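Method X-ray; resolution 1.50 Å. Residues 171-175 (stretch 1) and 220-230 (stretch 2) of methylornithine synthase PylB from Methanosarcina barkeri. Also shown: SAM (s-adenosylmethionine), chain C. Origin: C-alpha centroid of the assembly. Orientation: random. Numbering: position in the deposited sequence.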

# COMPACT_ATOMS: atom_id res chain seq x y z
N GLU A 171 4.37 8.86 -3.43
CA GLU A 171 5.81 8.58 -3.02
C GLU A 171 6.38 9.68 -2.13
O GLU A 171 6.93 9.42 -1.05
CB GLU A 171 6.81 8.35 -4.15
CG GLU A 171 6.37 7.50 -5.30
CD GLU A 171 5.80 6.20 -4.87
OE1 GLU A 171 5.98 5.66 -3.72
OE2 GLU A 171 5.08 5.65 -5.71
N THR A 172 6.21 10.91 -2.58
CA THR A 172 6.64 12.08 -1.78
C THR A 172 5.85 13.28 -2.28
O THR A 172 5.62 13.43 -3.49
CB THR A 172 8.16 12.31 -1.95
OG1 THR A 172 8.53 13.46 -1.23
CG2 THR A 172 8.57 12.49 -3.41
N TYR A 173 5.58 14.22 -1.40
CA TYR A 173 5.11 15.54 -1.80
C TYR A 173 6.20 16.63 -1.82
O TYR A 173 5.89 17.82 -2.05
CB TYR A 173 3.96 16.03 -0.87
CG TYR A 173 2.69 15.29 -1.17
CD1 TYR A 173 2.48 13.98 -0.71
CD2 TYR A 173 1.72 15.89 -1.94
CE1 TYR A 173 1.30 13.25 -1.08
CE2 TYR A 173 0.53 15.20 -2.28
CZ TYR A 173 0.35 13.91 -1.85
OH TYR A 173 -0.79 13.25 -2.22
N ASP A 174 7.45 16.21 -1.63
CA ASP A 174 8.58 17.12 -1.77
C ASP A 174 8.92 17.14 -3.25
O ASP A 174 9.35 16.13 -3.81
CB ASP A 174 9.71 16.48 -0.94
CG ASP A 174 11.01 17.19 -1.05
OD1 ASP A 174 11.19 18.06 -1.91
OD2 ASP A 174 11.89 16.83 -0.14
N THR A 175 8.68 18.27 -3.92
CA THR A 175 8.81 18.31 -5.37
C THR A 175 10.22 18.04 -5.89
O THR A 175 10.37 17.28 -6.93
CB THR A 175 8.17 19.60 -5.92
OG1 THR A 175 8.63 20.71 -5.14
CG2 THR A 175 6.69 19.48 -5.66
N ILE A 220 7.57 15.45 6.75
CA ILE A 220 6.42 16.28 7.16
C ILE A 220 5.66 16.84 5.98
O ILE A 220 4.42 16.82 5.99
CB ILE A 220 6.92 17.38 8.11
CG1 ILE A 220 7.45 16.67 9.34
CG2 ILE A 220 5.78 18.32 8.44
CD1 ILE A 220 8.04 17.68 10.34
N LEU A 221 6.39 17.33 4.94
CA LEU A 221 5.74 17.86 3.73
C LEU A 221 4.88 16.73 3.13
O LEU A 221 3.74 16.97 2.75
CB LEU A 221 6.77 18.26 2.69
CG LEU A 221 7.60 19.55 2.74
CD1 LEU A 221 8.48 19.65 1.46
CD2 LEU A 221 6.57 20.68 2.78
N SER A 222 5.38 15.51 3.17
CA SER A 222 4.61 14.40 2.58
C SER A 222 3.43 13.98 3.41
O SER A 222 2.35 13.71 2.87
CB SER A 222 5.51 13.22 2.34
OG SER A 222 6.42 13.57 1.32
N LEU A 223 3.60 13.98 4.74
CA LEU A 223 2.43 13.68 5.60
C LEU A 223 1.31 14.75 5.46
O LEU A 223 0.11 14.40 5.35
CB LEU A 223 2.84 13.61 7.10
CG LEU A 223 3.78 12.38 7.36
CD1 LEU A 223 4.45 12.54 8.74
CD2 LEU A 223 2.99 11.06 7.38
N ARG A 224 1.70 16.04 5.43
CA ARG A 224 0.73 17.08 5.29
C ARG A 224 0.11 17.01 3.87
O ARG A 224 -1.09 17.22 3.71
CB ARG A 224 1.36 18.46 5.53
CG ARG A 224 1.83 18.68 6.96
CD ARG A 224 0.62 18.68 7.85
NE ARG A 224 1.07 19.06 9.20
CZ ARG A 224 0.43 18.69 10.31
NH1 ARG A 224 -0.67 17.97 10.22
NH2 ARG A 224 0.91 19.04 11.50
N GLY A 225 0.91 16.67 2.84
CA GLY A 225 0.43 16.57 1.42
C GLY A 225 -0.60 15.48 1.33
O GLY A 225 -1.66 15.69 0.66
N MET A 226 -0.33 14.37 1.97
CA MET A 226 -1.31 13.22 1.97
C MET A 226 -2.61 13.59 2.62
O MET A 226 -3.64 13.12 2.15
CB MET A 226 -0.79 11.87 2.64
CG MET A 226 0.16 11.08 1.75
SD MET A 226 0.28 9.28 2.19
CE MET A 226 0.78 9.88 3.76
N SER A 227 -2.60 14.41 3.65
CA SER A 227 -3.79 14.71 4.40
C SER A 227 -4.69 15.65 3.60
O SER A 227 -5.90 15.59 3.75
CB SER A 227 -3.44 15.32 5.76
OG SER A 227 -2.91 16.60 5.58
N THR A 228 -4.13 16.53 2.75
CA THR A 228 -4.88 17.55 2.06
C THR A 228 -6.03 16.98 1.23
O THR A 228 -7.09 17.55 1.22
CB THR A 228 -3.97 18.28 1.11
OG1 THR A 228 -3.11 19.05 1.93
CG2 THR A 228 -4.79 19.19 0.20
N ASN A 229 -5.81 15.81 0.63
CA ASN A 229 -6.77 15.15 -0.27
C ASN A 229 -7.76 14.11 0.38
O ASN A 229 -8.56 13.47 -0.31
CB ASN A 229 -5.95 14.52 -1.40
CG ASN A 229 -4.80 15.44 -1.88
OD1 ASN A 229 -3.61 15.19 -1.61
ND2 ASN A 229 -5.17 16.54 -2.56
N ASP A 230 -7.72 13.96 1.70
CA ASP A 230 -8.70 13.11 2.41
C ASP A 230 -8.71 11.63 1.90
O ASP A 230 -9.74 11.07 1.49
CB ASP A 230 -10.12 13.73 2.34
CG ASP A 230 -11.06 13.18 3.39
OD1 ASP A 230 -10.59 12.88 4.51
OD2 ASP A 230 -12.29 13.08 3.11
N SAM C . 2.81 0.87 -11.62
CA SAM C . 1.84 1.40 -10.80
C SAM C . 2.26 2.57 -10.00
O SAM C . 3.45 2.94 -10.04
OXT SAM C . 1.34 3.22 -9.40
CB SAM C . 1.61 0.64 -9.69
CG SAM C . 2.70 -0.01 -8.94
SD SAM C . 2.66 0.40 -7.15
CE SAM C . 2.34 -1.19 -6.44
C5' SAM C . 4.40 0.58 -6.80
C4' SAM C . 4.64 1.36 -5.74
O4' SAM C . 5.37 0.14 -5.09
C3' SAM C . 5.33 2.47 -5.93
O3' SAM C . 4.18 3.30 -5.71
C2' SAM C . 6.05 2.33 -4.58
O2' SAM C . 5.40 3.06 -3.49
C1' SAM C . 6.25 0.85 -4.22
N9 SAM C . 7.64 0.41 -4.62
C8 SAM C . 8.17 0.22 -5.87
N7 SAM C . 9.45 -0.12 -5.74
C5 SAM C . 9.74 -0.17 -4.40
C6 SAM C . 10.93 -0.39 -3.69
N6 SAM C . 12.09 -0.66 -4.29
N1 SAM C . 10.88 -0.41 -2.35
C2 SAM C . 9.73 -0.12 -1.68
N3 SAM C . 8.59 0.21 -2.33
C4 SAM C . 8.61 0.16 -3.70
O HOH W 1 9.13 12.83 1.37

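The contact is a small packing of one aromatic ring against a helix, anchored at one end by a direct hydrogen bond and a shared water: Y173, in an irregular segment, lies over G225 while S222 fixes its backbone. The two stretches bury 311 Å² in all, and Y173 has the largest share, 118 Å².

The position of the ring follows from both backbone and rotamer. The CA atoms of Y173 and S222 are 4.6 Å apart, the CA-to-CB bond of Y173 points toward the helix, and chi1 of -74° (m) with chi2 of 78° lays the ring along it. G225 CA sits 3.7 Å from the centroid of the Y173 ring, 14° off the ring normal, which is the geometry of a CH-pi contact over the face. Glycine suits this place because it has no side chain: an ideal CB there would point toward the ring and come within 2.2 Å of Y173 CG, a clash. Over the same face lie backbone polar atoms, with Y173 CZ 3.7 Å from G225 O and Y173 CE1 3.6 Å from M226 N. These helix atoms are already paired along the backbone in part, M226 N donating to S222 O (2.9 Å between the two). M226 extends the apolar surface, its CG 3.7 Å from Y173 CE1, although the end of its side chain leads away. The Y173 hydroxyl is hydrogen-bonded elsewhere in the structure.

At the other end, the buried S222 takes the m rotamer (chi1 -67°), and its OG accepts a hydrogen bond from Y173 N at 2.9 Å with an N-H...O angle of 165°. A small hydroxyl can thus satisfy a backbone amide in a segment without regular secondary structure. Water 1 adds a second link, lying 2.7 Å from T172 OG1 and 2.8 Å from S222 OG. T172 OG1 accepts a hydrogen bond from D174 N (3.0 Å, 160°), so this threonine braces the turn around Y173 while sharing the water with the helix.

Beside D174 the contact is apolar: the CA-to-CB bond of L221 points toward stretch 1, and L221 CD1 comes to 4.1 Å from D174 CA. The carboxylate of D174 instead caps a helix that starts immediately after it, binding a backbone N just past the stretch.

E171 makes no contact with the helix, its CA-to-CB bond pointing away. Its carboxylate accepts hydrogen bonds from both ribose hydroxyls of SAM, O2' to E171 OE1 at 2.7 Å and O3' to E171 OE2 at 2.5 Å, so the segment anchored by Y173 also carries a cofactor ligand.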